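Local coordinates for Myo-inositol 2-dehydrogenase (Lactobacillus plantarum WCFS1, PDB 3CEA), which probably catalyses the NAD-dependent oxidation of myo-inositol at its 2-hydroxyl to the corresponding inosose, at residues R10-G15 against E70-I75; L36-A41 against T58-Y63; A74-A79 against N97-K102. All coordinates share one frame; numbering follows the deposited sequence.

Contact 1: R10-G15 against E70-I75; sequences RAAIIG and ENIDAI. With NAD (nicotinamide-adenine-dinucleotide), chain E.
R10 touches N71 directly and is linked to E70, one residue earlier, through a water. The water donates to E70 OE1 (2.6 Å), accepts from the backbone N of N71 and receives a weak bond from NH2 of R10. N71 contributes its carbonyl: R10 NE donates to N71 O at 2.8 Å, and that oxygen lies nearly in the guanidinium plane, at its edge. At I72 the side chain packs instead. Its CG1 sits between backbone N and carbonyl carbon (chi1 41°), and the extended chi2 (169°) carries CD1 to within 3.7 Å of A12 CB. D73 returns to polar contacts by answering R10 twice. Its OD2 accepts from R10 N at 3.0 Å, on the anti side of the carboxylate and almost straight (176°), while its own N donates to R10 O at 2.7 Å. A74 N is a second donor to that oxygen, so two amides grip R10 O where the parallel ladder begins. The ladder continues with A12 N on A74 O (3.1 Å). I75 closes the contact, its CD1 meeting CD1 of I14 at 3.7 Å. Such pairing of the first and fourth strands is the middle of a Rossmann sheet. Strand 34-40 flanks 9-14 on its other side, F76 carries the ladder onward, and M66 of helix 63-67 covers A12, I14 and I75.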
loop_
_atom_site.group_PDB
_atom_site.type_symbol
_atom_site.label_atom_id
_atom_site.label_comp_id
_atom_site.label_asym_id
_atom_site.label_seq_id
_atom_site.Cartn_x
_atom_site.Cartn_y
_atom_site.Cartn_z
ATOM N N ARG A 10 -5.164 30.527 34.034
ATOM C CA ARG A 10 -3.796 30.459 34.520
ATOM C C ARG A 10 -3.474 29.014 34.873
ATOM O O ARG A 10 -4.135 28.414 35.719
ATOM C CB ARG A 10 -3.598 31.400 35.711
ATOM C CG ARG A 10 -3.736 32.878 35.340
ATOM C CD ARG A 10 -3.511 33.806 36.526
ATOM N NE ARG A 10 -2.139 33.747 37.029
ATOM C CZ ARG A 10 -1.119 34.447 36.538
ATOM N NH1 ARG A 10 -1.291 35.274 35.512
ATOM N NH2 ARG A 10 0.085 34.316 37.078
ATOM N N ALA A 11 -2.471 28.454 34.199
ATOM C CA ALA A 11 -2.159 27.032 34.319
ATOM C C ALA A 11 -0.730 26.747 34.771
ATOM O O ALA A 11 0.172 27.574 34.603
ATOM C CB ALA A 11 -2.451 26.310 33.007
ATOM N N ALA A 12 -0.554 25.565 35.357
ATOM C CA ALA A 12 0.752 25.047 35.739
ATOM C C ALA A 12 0.909 23.623 35.218
ATOM O O ALA A 12 -0.078 22.959 34.888
ATOM C CB ALA A 12 0.916 25.083 37.249
ATOM N N ILE A 13 2.154 23.160 35.144
ATOM C CA ILE A 13 2.445 21.800 34.700
ATOM C C ILE A 13 3.438 21.111 35.638
ATOM O O ILE A 13 4.447 21.696 36.037
ATOM C CB ILE A 13 2.936 21.769 33.215
ATOM C CG1 ILE A 13 3.035 20.327 32.694
ATOM C CG2 ILE A 13 4.254 22.544 33.040
ATOM C CD1 ILE A 13 3.065 20.203 31.176
ATOM N N ILE A 14 3.123 19.876 36.014
ATOM C CA ILE A 14 4.080 19.034 36.721
ATOM C C ILE A 14 4.636 18.021 35.726
ATOM O O ILE A 14 3.878 17.331 35.048
ATOM C CB ILE A 14 3.453 18.303 37.933
ATOM C CG1 ILE A 14 2.697 19.287 38.835
ATOM C CG2 ILE A 14 4.535 17.564 38.725
ATOM C CD1 ILE A 14 1.774 18.623 39.844
ATOM N N GLY A 15 5.962 17.955 35.635
ATOM C CA GLY A 15 6.635 17.020 34.740
ATOM C C GLY A 15 6.895 17.607 33.367
ATOM O O GLY A 15 5.986 18.143 32.728
ATOM N N GLU A 70 1.354 29.703 43.644
ATOM C CA GLU A 70 0.941 30.245 42.353
ATOM C C GLU A 70 -0.560 30.512 42.276
ATOM O O GLU A 70 -1.370 29.767 42.835
ATOM C CB GLU A 70 1.368 29.317 41.211
ATOM C CG GLU A 70 2.877 29.137 41.065
ATOM C CD GLU A 70 3.589 30.375 40.536
ATOM O OE1 GLU A 70 3.094 30.999 39.573
ATOM O OE2 GLU A 70 4.657 30.715 41.083
ATOM N N ASN A 71 -0.913 31.590 41.582
ATOM C CA ASN A 71 -2.303 31.895 41.270
ATOM C C ASN A 71 -2.700 31.192 39.974
ATOM O O ASN A 71 -2.428 31.690 38.879
ATOM C CB ASN A 71 -2.506 33.411 41.157
ATOM C CG ASN A 71 -3.974 33.806 41.054
ATOM O OD1 ASN A 71 -4.873 33.009 41.334
ATOM N ND2 ASN A 71 -4.221 35.050 40.658
ATOM N N ILE A 72 -3.327 30.024 40.110
ATOM C CA ILE A 72 -3.687 29.190 38.959
ATOM C C ILE A 72 -5.099 28.613 39.042
ATOM O O ILE A 72 -5.598 28.308 40.129
ATOM C CB ILE A 72 -2.671 28.035 38.729
ATOM C CG1 ILE A 72 -2.250 27.405 40.065
ATOM C CG2 ILE A 72 -1.465 28.537 37.929
ATOM C CD1 ILE A 72 -1.470 26.111 39.935
ATOM N N ASP A 73 -5.727 28.466 37.877
ATOM C CA ASP A 73 -7.067 27.891 37.756
ATOM C C ASP A 73 -7.001 26.390 37.485
ATOM O O ASP A 73 -7.899 25.642 37.874
ATOM C CB ASP A 73 -7.841 28.569 36.619
ATOM C CG ASP A 73 -7.937 30.077 36.784
ATOM O OD1 ASP A 73 -8.522 30.538 37.791
ATOM O OD2 ASP A 73 -7.435 30.803 35.898
ATOM N N ALA A 74 -5.936 25.963 36.810
ATOM C CA ALA A 74 -5.804 24.584 36.355
ATOM C C ALA A 74 -4.371 24.063 36.444
ATOM O O ALA A 74 -3.409 24.836 36.419
ATOM C CB ALA A 74 -6.331 24.447 34.930
ATOM N N ILE A 75 -4.244 22.742 36.541
ATOM C CA ILE A 75 -2.942 22.088 36.601
ATOM C C ILE A 75 -2.891 20.879 35.661
ATOM O O ILE A 75 -3.900 20.196 35.448
ATOM C CB ILE A 75 -2.566 21.700 38.062
ATOM C CG1 ILE A 75 -1.076 21.351 38.169
ATOM C CG2 ILE A 75 -3.468 20.576 38.592
ATOM C CD1 ILE A 75 -0.502 21.505 39.566
HETATM P PA NAD E . 9.310 11.007 32.167
HETATM O O1A NAD E . 9.914 11.178 30.826
HETATM O O2A NAD E . 10.145 10.155 33.042
HETATM O O5B NAD E . 9.053 12.456 32.818
HETATM C C5B NAD E . 8.687 12.587 34.177
HETATM C C4B NAD E . 8.851 14.040 34.618
HETATM O O4B NAD E . 8.217 14.257 35.868
HETATM C C3B NAD E . 10.311 14.427 34.787
HETATM O O3B NAD E . 10.501 15.664 34.145
HETATM C C2B NAD E . 10.508 14.570 36.284
HETATM O O2B NAD E . 11.400 15.611 36.614
HETATM C C1B NAD E . 9.104 14.862 36.789
HETATM N N9A NAD E . 8.891 14.326 38.147
HETATM C C8A NAD E . 9.113 13.039 38.574
HETATM N N7A NAD E . 8.789 12.951 39.884
HETATM C C5A NAD E . 8.368 14.166 40.301
HETATM C C6A NAD E . 7.927 14.627 41.537
HETATM N N6A NAD E . 7.636 13.753 42.495
HETATM N N1A NAD E . 7.550 15.952 41.672
HETATM C C2A NAD E . 7.612 16.811 40.586
HETATM N N3A NAD E . 8.053 16.345 39.360
HETATM C C4A NAD E . 8.425 15.043 39.220
HETATM O O3 NAD E . 7.835 10.371 32.040
HETATM P PN NAD E . 6.887 10.663 30.769
HETATM O O1N NAD E . 6.998 12.093 30.394
HETATM O O2N NAD E . 7.150 9.600 29.778
HETATM O O5D NAD E . 5.401 10.393 31.317
HETATM C C5D NAD E . 4.905 10.935 32.519
HETATM C C4D NAD E . 3.465 10.460 32.685
HETATM O O4D NAD E . 2.777 10.548 31.449
HETATM C C3D NAD E . 3.395 9.012 33.147
HETATM O O3D NAD E . 2.516 8.923 34.244
HETATM C C2D NAD E . 2.846 8.253 31.954
HETATM O O2D NAD E . 1.948 7.241 32.338
HETATM C C1D NAD E . 2.150 9.321 31.122
HETATM N N1N NAD E . 2.249 9.041 29.675
HETATM C C2N NAD E . 1.103 9.051 28.920
HETATM C C3N NAD E . 1.156 8.787 27.548
HETATM C C7N NAD E . -0.057 8.964 26.680
HETATM O O7N NAD E . -0.098 8.292 25.443
HETATM N N7N NAD E . -1.063 9.744 27.087
HETATM C C4N NAD E . 2.385 8.512 26.950
HETATM C C5N NAD E . 3.543 8.502 27.724
HETATM C C6N NAD E . 3.462 8.770 29.090
HETATM O O HOH W 1 1.249 32.863 39.827
#

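Contact 2: L36-A41 against T58-Y63; sequences LVAACA and TTYTNY. With NAD (nicotinamide-adenine-dinucleotide), chain E.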
loop_
_atom_site.group_PDB
_atom_site.type_symbol
_atom_site.label_atom_id
_atom_site.label_comp_id
_atom_site.label_asym_id
_atom_site.label_seq_id
_atom_site.Cartn_x
_atom_site.Cartn_y
_atom_site.Cartn_z
ATOM N N LEU A 36 0.481 29.372 30.562
ATOM C CA LEU A 36 1.321 28.550 31.431
ATOM C C LEU A 36 2.242 29.441 32.265
ATOM O O LEU A 36 3.152 30.081 31.733
ATOM C CB LEU A 36 2.129 27.542 30.606
ATOM C CG LEU A 36 2.912 26.448 31.341
ATOM C CD1 LEU A 36 1.993 25.522 32.132
ATOM C CD2 LEU A 36 3.742 25.651 30.350
ATOM N N VAL A 37 1.996 29.471 33.573
ATOM C CA VAL A 37 2.670 30.408 34.473
ATOM C C VAL A 37 3.836 29.774 35.235
ATOM O O VAL A 37 4.869 30.415 35.446
ATOM C CB VAL A 37 1.671 31.053 35.471
ATOM C CG1 VAL A 37 2.383 32.035 36.396
ATOM C CG2 VAL A 37 0.548 31.758 34.718
ATOM N N ALA A 38 3.662 28.521 35.646
ATOM C CA ALA A 38 4.676 27.823 36.432
ATOM C C ALA A 38 4.869 26.382 35.974
ATOM O O ALA A 38 3.974 25.786 35.374
ATOM C CB ALA A 38 4.325 27.872 37.910
ATOM N N ALA A 39 6.049 25.835 36.258
ATOM C CA ALA A 39 6.360 24.446 35.939
ATOM C C ALA A 39 7.104 23.776 37.088
ATOM O O ALA A 39 7.910 24.410 37.775
ATOM C CB ALA A 39 7.171 24.360 34.655
ATOM N N CYS A 40 6.827 22.491 37.289
ATOM C CA CYS A 40 7.478 21.717 38.340
ATOM C C CYS A 40 8.105 20.438 37.793
ATOM O O CYS A 40 7.436 19.636 37.140
ATOM C CB CYS A 40 6.489 21.395 39.462
ATOM S SG CYS A 40 7.226 20.562 40.882
ATOM N N ALA A 41 9.398 20.270 38.062
ATOM C CA ALA A 41 10.143 19.064 37.698
ATOM C C ALA A 41 11.284 18.833 38.688
ATOM O O ALA A 41 11.676 19.748 39.413
ATOM C CB ALA A 41 10.681 19.172 36.275
ATOM N N THR A 58 7.767 31.188 36.621
ATOM C CA THR A 58 8.323 30.588 37.835
ATOM C C THR A 58 8.532 29.080 37.683
ATOM O O THR A 58 7.833 28.426 36.907
ATOM C CB THR A 58 7.420 30.860 39.062
ATOM O OG1 THR A 58 6.578 31.991 38.809
ATOM C CG2 THR A 58 8.261 31.120 40.305
ATOM N N THR A 59 9.503 28.542 38.421
ATOM C CA THR A 59 9.794 27.105 38.416
ATOM C C THR A 59 9.932 26.551 39.830
ATOM O O THR A 59 10.364 27.256 40.743
ATOM C CB THR A 59 11.074 26.766 37.619
ATOM O OG1 THR A 59 12.123 27.672 37.979
ATOM C CG2 THR A 59 10.816 26.846 36.122
ATOM N N TYR A 60 9.562 25.283 39.995
ATOM C CA TYR A 60 9.580 24.619 41.296
ATOM C C TYR A 60 10.133 23.196 41.197
ATOM O O TYR A 60 10.099 22.583 40.130
ATOM C CB TYR A 60 8.166 24.573 41.887
ATOM C CG TYR A 60 7.587 25.923 42.259
ATOM C CD1 TYR A 60 6.920 26.705 41.314
ATOM C CD2 TYR A 60 7.690 26.411 43.561
ATOM C CE1 TYR A 60 6.379 27.941 41.655
ATOM C CE2 TYR A 60 7.152 27.647 43.912
ATOM C CZ TYR A 60 6.499 28.406 42.953
ATOM O OH TYR A 60 5.967 29.628 43.292
ATOM N N THR A 61 10.648 22.686 42.313
ATOM C CA THR A 61 11.018 21.274 42.431
ATOM C C THR A 61 10.017 20.546 43.332
ATOM O O THR A 61 9.885 19.320 43.275
ATOM C CB THR A 61 12.446 21.088 42.990
ATOM O OG1 THR A 61 12.595 21.839 44.202
ATOM C CG2 THR A 61 13.486 21.549 41.976
ATOM N N ASN A 62 9.319 21.321 44.159
ATOM C CA ASN A 62 8.257 20.818 45.020
ATOM C C ASN A 62 6.905 21.241 44.450
ATOM O O ASN A 62 6.633 22.437 44.309
ATOM C CB ASN A 62 8.437 21.362 46.442
ATOM C CG ASN A 62 7.714 20.530 47.492
ATOM O OD1 ASN A 62 6.507 20.294 47.404
ATOM N ND2 ASN A 62 8.456 20.095 48.505
ATOM N N TYR A 63 6.067 20.261 44.117
ATOM C CA TYR A 63 4.762 20.538 43.506
ATOM C C TYR A 63 3.771 21.161 44.491
ATOM O O TYR A 63 2.924 21.966 44.099
ATOM C CB TYR A 63 4.179 19.283 42.835
ATOM C CG TYR A 63 3.593 18.248 43.775
ATOM C CD1 TYR A 63 4.388 17.240 44.322
ATOM C CD2 TYR A 63 2.234 18.267 44.105
ATOM C CE1 TYR A 63 3.846 16.283 45.183
ATOM C CE2 TYR A 63 1.686 17.320 44.966
ATOM C CZ TYR A 63 2.495 16.330 45.498
ATOM O OH TYR A 63 1.952 15.391 46.344
HETATM P PA NAD E . 9.310 11.007 32.167
HETATM O O1A NAD E . 9.914 11.178 30.826
HETATM O O2A NAD E . 10.145 10.155 33.042
HETATM O O5B NAD E . 9.053 12.456 32.818
HETATM C C5B NAD E . 8.687 12.587 34.177
HETATM C C4B NAD E . 8.851 14.040 34.618
HETATM O O4B NAD E . 8.217 14.257 35.868
HETATM C C3B NAD E . 10.311 14.427 34.787
HETATM O O3B NAD E . 10.501 15.664 34.145
HETATM C C2B NAD E . 10.508 14.570 36.284
HETATM O O2B NAD E . 11.400 15.611 36.614
HETATM C C1B NAD E . 9.104 14.862 36.789
HETATM N N9A NAD E . 8.891 14.326 38.147
HETATM C C8A NAD E . 9.113 13.039 38.574
HETATM N N7A NAD E . 8.789 12.951 39.884
HETATM C C5A NAD E . 8.368 14.166 40.301
HETATM C C6A NAD E . 7.927 14.627 41.537
HETATM N N6A NAD E . 7.636 13.753 42.495
HETATM N N1A NAD E . 7.550 15.952 41.672
HETATM C C2A NAD E . 7.612 16.811 40.586
HETATM N N3A NAD E . 8.053 16.345 39.360
HETATM C C4A NAD E . 8.425 15.043 39.220
HETATM O O3 NAD E . 7.835 10.371 32.040
HETATM P PN NAD E . 6.887 10.663 30.769
HETATM O O1N NAD E . 6.998 12.093 30.394
HETATM O O2N NAD E . 7.150 9.600 29.778
HETATM O O5D NAD E . 5.401 10.393 31.317
HETATM C C5D NAD E . 4.905 10.935 32.519
HETATM C C4D NAD E . 3.465 10.460 32.685
HETATM O O4D NAD E . 2.777 10.548 31.449
HETATM C C3D NAD E . 3.395 9.012 33.147
HETATM O O3D NAD E . 2.516 8.923 34.244
HETATM C C2D NAD E . 2.846 8.253 31.954
HETATM O O2D NAD E . 1.948 7.241 32.338
HETATM C C1D NAD E . 2.150 9.321 31.122
HETATM N N1N NAD E . 2.249 9.041 29.675
HETATM C C2N NAD E . 1.103 9.051 28.920
HETATM C C3N NAD E . 1.156 8.787 27.548
HETATM C C7N NAD E . -0.057 8.964 26.680
HETATM O O7N NAD E . -0.098 8.292 25.443
HETATM N N7N NAD E . -1.063 9.744 27.087
HETATM C C4N NAD E . 2.385 8.512 26.950
HETATM C C5N NAD E . 3.543 8.502 27.724
HETATM C C6N NAD E . 3.462 8.770 29.090
#
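C40 and Y60 point their side chains to the same face of the sheet, but their first torsions send them different ways. SG of C40 is anti to its backbone N (chi1 -175°), a rotation that carries the sulfur to the 61-63 segment, where the chain enters helix 63-67; there it lies 3.4 Å from Y63 N and 3.8 Å from Y63 CB. CG of Y60 is anti to the carbonyl carbon, beside the backbone N (chi1 -67°). The Y60 ring has A38 CB at its edge, near the ring plane, with CE1 standing 4.3 Å from that methyl. The hydroxyl at the end of the ring is hydrogen-bonded to E70.

The backbones themselves form a parallel ladder. T58 N donates to V37 O (3.2 Å), and A39 N answers to T58 O. Y60 N then gives the shortest rung, 2.9 Å to A39 O, and A41 N on Y60 O completes the set. The two strands belong to one beta-alpha-beta unit of the Rossmann fold, with helix 44-52 as the crossover and 58-60 as the outermost strand on this side of the sheet. L47 of that helix touches both A41 and T59, on the face away from Y60.

Past the ladder N62 takes the N-cap position of helix 63-67, its OD1 making weak bonds to the amides of K64 and D65, while CG2 of T61 packs on A41 O. The dinucleotide approaches C40 and A41 here: C40 SG is 3.8 Å from C2A of the adenine, and A41 CB is 3.6 Å from O2B of the adenosine ribose.

Contact 3: A74-A79 against N97-K102; sequences AIFIVA and NVFCEK. With NAD (nicotinamide-adenine-dinucleotide), chain E.
F76 and F99 fill one face of the paired strands, the F76 ring lying obliquely against its neighbour with CD2 3.5 Å from F99 CB and the planes at 45°. F305 of helix 295-311 meets both rings, giving F99 an edge-to-face partner. On the other face I75 CG2 and V98 CG2 lie side by side, while CD1 of I77 swings across to V98 CG1 at 3.7 Å. Four backbone bonds join the strands between these two layers, the shortest from I77 N to F99 O (2.8 Å). The margins are looser. At one end N97 is partly exposed, its amide group tied to I125 and D73. At the other, beyond E101 N on I77 O, the chains spread: V78 CG1 still touches E101 CG, but A79 and K102 no longer meet and the nicotinamide half of NAD bridges them, O3D donating to A79 O and O2D to K102 O (2.7 Å). E101 OE1 accepts from the carboxamide N7N (2.9 Å) and from K102 N, and OE2 is held by H23. An alanine in place of E101 would probably leave the carboxamide and K102 N without this acceptor and H23 without its partner. An apolar, hydrogen-bonded strand pair thus ends in carbonyls and one carboxylate that accept from the cofactor, consistent with orienting its nicotinamide for hydride transfer.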
loop_
_atom_site.group_PDB
_atom_site.type_symbol
_atom_site.label_atom_id
_atom_site.label_comp_id
_atom_site.label_asym_id
_atom_site.label_seq_id
_atom_site.Cartn_x
_atom_site.Cartn_y
_atom_site.Cartn_z
ATOM N N ALA A 74 -5.936 25.963 36.810
ATOM C CA ALA A 74 -5.804 24.584 36.355
ATOM C C ALA A 74 -4.371 24.063 36.444
ATOM O O ALA A 74 -3.409 24.836 36.419
ATOM C CB ALA A 74 -6.331 24.447 34.930
ATOM N N ILE A 75 -4.244 22.742 36.541
ATOM C CA ILE A 75 -2.942 22.088 36.601
ATOM C C ILE A 75 -2.891 20.879 35.661
ATOM O O ILE A 75 -3.900 20.196 35.448
ATOM C CB ILE A 75 -2.566 21.700 38.062
ATOM C CG1 ILE A 75 -1.076 21.351 38.169
ATOM C CG2 ILE A 75 -3.468 20.576 38.592
ATOM C CD1 ILE A 75 -0.502 21.505 39.566
ATOM N N PHE A 76 -1.714 20.646 35.083
ATOM C CA PHE A 76 -1.472 19.495 34.220
ATOM C C PHE A 76 -0.445 18.569 34.863
ATOM O O PHE A 76 0.714 18.945 35.047
ATOM C CB PHE A 76 -1.008 19.952 32.831
ATOM C CG PHE A 76 -2.043 20.739 32.076
ATOM C CD1 PHE A 76 -2.165 22.114 32.261
ATOM C CD2 PHE A 76 -2.901 20.103 31.184
ATOM C CE1 PHE A 76 -3.125 22.843 31.571
ATOM C CE2 PHE A 76 -3.867 20.824 30.486
ATOM C CZ PHE A 76 -3.977 22.200 30.680
ATOM N N ILE A 77 -0.883 17.367 35.222
ATOM C CA ILE A 77 -0.007 16.392 35.868
ATOM C C ILE A 77 0.554 15.396 34.846
ATOM O O ILE A 77 -0.130 14.465 34.412
ATOM C CB ILE A 77 -0.708 15.671 37.054
ATOM C CG1 ILE A 77 -1.177 16.690 38.098
ATOM C CG2 ILE A 77 0.225 14.644 37.698
ATOM C CD1 ILE A 77 -2.265 16.182 39.032
ATOM N N VAL A 78 1.804 15.633 34.453
ATOM C CA VAL A 78 2.541 14.744 33.558
ATOM C C VAL A 78 3.782 14.212 34.292
ATOM O O VAL A 78 4.860 14.058 33.708
ATOM C CB VAL A 78 2.946 15.454 32.236
ATOM C CG1 VAL A 78 3.142 14.430 31.122
ATOM C CG2 VAL A 78 1.895 16.481 31.820
ATOM N N ALA A 79 3.614 13.957 35.588
ATOM C CA ALA A 79 4.622 13.292 36.406
ATOM C C ALA A 79 4.372 11.782 36.336
ATOM O O ALA A 79 3.330 11.366 35.833
ATOM C CB ALA A 79 4.544 13.792 37.841
ATOM N N ASN A 97 -8.668 22.929 38.886
ATOM C CA ASN A 97 -9.130 21.989 37.876
ATOM C C ASN A 97 -7.935 21.157 37.437
ATOM O O ASN A 97 -6.837 21.687 37.262
ATOM C CB ASN A 97 -9.747 22.729 36.688
ATOM C CG ASN A 97 -10.957 23.558 37.083
ATOM O OD1 ASN A 97 -12.071 23.042 37.199
ATOM N ND2 ASN A 97 -10.743 24.854 37.292
ATOM N N VAL A 98 -8.143 19.854 37.273
ATOM C CA VAL A 98 -7.031 18.930 37.068
ATOM C C VAL A 98 -7.118 18.165 35.750
ATOM O O VAL A 98 -8.124 17.514 35.455
ATOM C CB VAL A 98 -6.900 17.917 38.245
ATOM C CG1 VAL A 98 -5.761 16.938 37.998
ATOM C CG2 VAL A 98 -6.694 18.640 39.566
ATOM N N PHE A 99 -6.051 18.268 34.962
ATOM C CA PHE A 99 -5.813 17.361 33.851
ATOM C C PHE A 99 -4.681 16.426 34.257
ATOM O O PHE A 99 -3.527 16.844 34.369
ATOM C CB PHE A 99 -5.448 18.133 32.582
ATOM C CG PHE A 99 -5.259 17.260 31.368
ATOM C CD1 PHE A 99 -4.031 16.645 31.116
ATOM C CD2 PHE A 99 -6.305 17.062 30.470
ATOM C CE1 PHE A 99 -3.849 15.839 29.997
ATOM C CE2 PHE A 99 -6.132 16.259 29.344
ATOM C CZ PHE A 99 -4.901 15.645 29.108
ATOM N N CYS A 100 -5.021 15.163 34.489
ATOM C CA CYS A 100 -4.034 14.162 34.872
ATOM C C CYS A 100 -3.815 13.176 33.734
ATOM O O CYS A 100 -4.775 12.684 33.134
ATOM C CB CYS A 100 -4.484 13.424 36.136
ATOM S SG CYS A 100 -3.219 12.388 36.906
ATOM N N GLU A 101 -2.551 12.891 33.439
ATOM C CA GLU A 101 -2.207 11.894 32.432
ATOM C C GLU A 101 -2.589 10.485 32.861
ATOM O O GLU A 101 -2.761 10.209 34.050
ATOM C CB GLU A 101 -0.716 11.951 32.075
ATOM C CG GLU A 101 -0.387 12.848 30.881
ATOM C CD GLU A 101 -1.095 12.434 29.589
ATOM O OE1 GLU A 101 -1.559 11.276 29.482
ATOM O OE2 GLU A 101 -1.175 13.273 28.668
ATOM N N LYS A 102 -2.734 9.606 31.873
ATOM C CA LYS A 102 -3.047 8.202 32.110
ATOM C C LYS A 102 -1.787 7.467 32.586
ATOM O O LYS A 102 -0.675 7.883 32.259
ATOM C CB LYS A 102 -3.615 7.566 30.829
ATOM C CG LYS A 102 -2.611 7.391 29.687
ATOM C CD LYS A 102 -1.989 6.002 29.723
ATOM C CE LYS A 102 -0.534 6.019 29.287
ATOM N NZ LYS A 102 0.034 4.646 29.189
HETATM P PA NAD E . 9.310 11.007 32.167
HETATM O O1A NAD E . 9.914 11.178 30.826
HETATM O O2A NAD E . 10.145 10.155 33.042
HETATM O O5B NAD E . 9.053 12.456 32.818
HETATM C C5B NAD E . 8.687 12.587 34.177
HETATM C C4B NAD E . 8.851 14.040 34.618
HETATM O O4B NAD E . 8.217 14.257 35.868
HETATM C C3B NAD E . 10.311 14.427 34.787
HETATM O O3B NAD E . 10.501 15.664 34.145
HETATM C C2B NAD E . 10.508 14.570 36.284
HETATM O O2B NAD E . 11.400 15.611 36.614
HETATM C C1B NAD E . 9.104 14.862 36.789
HETATM N N9A NAD E . 8.891 14.326 38.147
HETATM C C8A NAD E . 9.113 13.039 38.574
HETATM N N7A NAD E . 8.789 12.951 39.884
HETATM C C5A NAD E . 8.368 14.166 40.301
HETATM C C6A NAD E . 7.927 14.627 41.537
HETATM N N6A NAD E . 7.636 13.753 42.495
HETATM N N1A NAD E . 7.550 15.952 41.672
HETATM C C2A NAD E . 7.612 16.811 40.586
HETATM N N3A NAD E . 8.053 16.345 39.360
HETATM C C4A NAD E . 8.425 15.043 39.220
HETATM O O3 NAD E . 7.835 10.371 32.040
HETATM P PN NAD E . 6.887 10.663 30.769
HETATM O O1N NAD E . 6.998 12.093 30.394
HETATM O O2N NAD E . 7.150 9.600 29.778
HETATM O O5D NAD E . 5.401 10.393 31.317
HETATM C C5D NAD E . 4.905 10.935 32.519
HETATM C C4D NAD E . 3.465 10.460 32.685
HETATM O O4D NAD E . 2.777 10.548 31.449
HETATM C C3D NAD E . 3.395 9.012 33.147
HETATM O O3D NAD E . 2.516 8.923 34.244
HETATM C C2D NAD E . 2.846 8.253 31.954
HETATM O O2D NAD E . 1.948 7.241 32.338
HETATM C C1D NAD E . 2.150 9.321 31.122
HETATM N N1N NAD E . 2.249 9.041 29.675
HETATM C C2N NAD E . 1.103 9.051 28.920
HETATM C C3N NAD E . 1.156 8.787 27.548
HETATM C C7N NAD E . -0.057 8.964 26.680
HETATM O O7N NAD E . -0.098 8.292 25.443
HETATM N N7N NAD E . -1.063 9.744 27.087
HETATM C C4N NAD E . 2.385 8.512 26.950
HETATM C C5N NAD E . 3.543 8.502 27.724
HETATM C C6N NAD E . 3.462 8.770 29.090
#

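Overall arrangement
All three contacts join neighbouring parallel strands of one Rossmann sheet and all reach NAD. Contact 1 is central and shares A74 and I75 with contact 3, strand 74-77 being paired on both flanks; I14 continues the ladder to F76 and V78. Contact 2 lies on the outer flank, only partly buried, and is tied to contact 1 by G15 N to C40 O and by E70 to Y60. Contact 3 is the most buried and lies nearest the chain's centre. The chemistry follows place: charged and water-mediated at the N-terminal end of contact 1, small side chains near the adenosine in contact 2, and aromatic packing leading to polar groups at the nicotinamide in contact 3.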